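Local coordinates for protein concanavalin B (Canavalia ensiformis, PDB 6CAF) that may act as a carbohydrate-binding seed protein and belongs, as a chitinase-like protein, to glycosyl hydrolase family 18, at residues A[263-266]-A[267-270]. Sequence-based numbering, arbitrary orientation.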
loop_
_atom_site.group_PDB
_atom_site.type_symbol
_atom_site.label_atom_id
_atom_site.label_comp_id
_atom_site.label_asym_id
_atom_site.label_seq_id
_atom_site.Cartn_x
_atom_site.Cartn_y
_atom_site.Cartn_z
ATOM N N TYR A 263 -4.610 5.509 15.967
ATOM C CA TYR A 263 -4.782 6.802 15.336
ATOM C C TYR A 263 -3.870 7.850 15.948
ATOM O O TYR A 263 -3.779 7.988 17.178
ATOM C CB TYR A 263 -6.255 7.257 15.441
ATOM C CG TYR A 263 -6.517 8.638 14.879
ATOM C CD1 TYR A 263 -6.578 8.850 13.522
ATOM C CD2 TYR A 263 -6.623 9.741 15.707
ATOM C CE1 TYR A 263 -6.793 10.101 13.007
ATOM C CE2 TYR A 263 -6.822 10.997 15.197
ATOM C CZ TYR A 263 -6.918 11.166 13.835
ATOM O OH TYR A 263 -7.112 12.428 13.311
ATOM N N ILE A 264 -3.217 8.614 15.077
ATOM C CA ILE A 264 -2.322 9.665 15.499
ATOM C C ILE A 264 -2.854 10.994 14.965
ATOM O O ILE A 264 -2.888 11.229 13.770
ATOM C CB ILE A 264 -0.866 9.473 14.971
ATOM C CG1 ILE A 264 -0.371 8.045 15.165
ATOM C CG2 ILE A 264 0.032 10.483 15.660
ATOM C CD1 ILE A 264 1.051 7.809 14.778
ATOM N N PRO A 265 -3.290 11.877 15.845
ATOM C CA PRO A 265 -3.714 13.162 15.326
ATOM C C PRO A 265 -2.632 13.835 14.516
ATOM O O PRO A 265 -1.450 13.733 14.870
ATOM C CB PRO A 265 -4.028 13.960 16.592
ATOM C CG PRO A 265 -4.370 12.934 17.626
ATOM C CD PRO A 265 -3.459 11.780 17.302
ATOM N N PRO A 266 -3.020 14.514 13.413
ATOM C CA PRO A 266 -1.978 15.103 12.575
ATOM C C PRO A 266 -0.970 15.974 13.319
ATOM O O PRO A 266 0.239 15.890 13.038
ATOM C CB PRO A 266 -2.769 15.909 11.549
ATOM C CG PRO A 266 -4.021 15.102 11.380
ATOM C CD PRO A 266 -4.342 14.554 12.755
ATOM N N SER A 267 -1.430 16.804 14.261
ATOM C CA SER A 267 -0.459 17.659 14.958
ATOM C C SER A 267 0.532 16.815 15.784
ATOM O O SER A 267 1.720 17.165 15.934
ATOM C CB SER A 267 -1.177 18.649 15.857
ATOM O OG SER A 267 -1.825 17.978 16.925
ATOM N N ALA A 268 0.043 15.700 16.330
ATOM C CA ALA A 268 0.918 14.799 17.094
ATOM C C ALA A 268 1.878 14.061 16.169
ATOM O O ALA A 268 3.038 13.827 16.511
ATOM C CB ALA A 268 0.110 13.802 17.882
ATOM N N LEU A 269 1.401 13.680 14.997
ATOM C CA LEU A 269 2.285 12.993 14.055
ATOM C C LEU A 269 3.463 13.906 13.711
ATOM O O LEU A 269 4.645 13.508 13.774
ATOM C CB LEU A 269 1.512 12.598 12.799
ATOM C CG LEU A 269 2.348 11.887 11.735
ATOM C CD1 LEU A 269 2.892 10.579 12.256
ATOM C CD2 LEU A 269 1.553 11.654 10.462
ATOM N N ILE A 270 3.159 15.149 13.373
ATOM C CA ILE A 270 4.180 16.090 12.945
ATOM C C ILE A 270 5.100 16.521 14.073
ATOM O O ILE A 270 6.310 16.612 13.914
ATOM C CB ILE A 270 3.525 17.324 12.336
ATOM C CG1 ILE A 270 2.843 16.934 11.034
ATOM C CG2 ILE A 270 4.521 18.470 12.152
ATOM C CD1 ILE A 270 3.802 16.531 9.938
#
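Ser-267 N lies 3.1 Å from Pro-265 O, but the angle is too poor for a hydrogen bond. Pro-265 is the N-cap residue, and the helix starts with Pro-266. Ala-268 N makes a weak bond to Pro-265 O. The Ala-268 methyl CB sits 4.0 Å from Ile-264 CG2 and also meets the Pro-265 ring at CD.

Leu-269 N bonds to the same oxygen, Pro-265 O, at 2.9 Å. This bond is much straighter (157° at the hydrogen), and the donor lies nearly in line with the carbonyl bond. The side chains of Ile-264 and Leu-269 cross at about a right angle. Ile-264 CG2 lies 3.5 Å from Leu-269 N and also meets Leu-269 CB. In Ile-264, chi1 of -46° puts CG1 beside the backbone N and leaves CG2 anti to that N, beside the carbonyl carbon and facing the first turn. The delta methyls meet more loosely, Ile-264 CD1 being 4.2 Å from Leu-269 CD1. Both side chains also rest on Leu-251 of strand 247-252.

Ile-270 N bonds to Pro-266 O at 3.0 Å, and the bond is nearly straight. The Ile-270 side chain reaches Leu-308 of helix 300-308, while Pro-266 packs on Tyr-300 and Ile-304.

The apolar pair of Ile-264, just before the N-cap, and Leu-269 is a hydrophobic staple. It spans the first turn of helix 266-273, which lies in the connection between strands 247-252 and 284-290 of the TIM barrel.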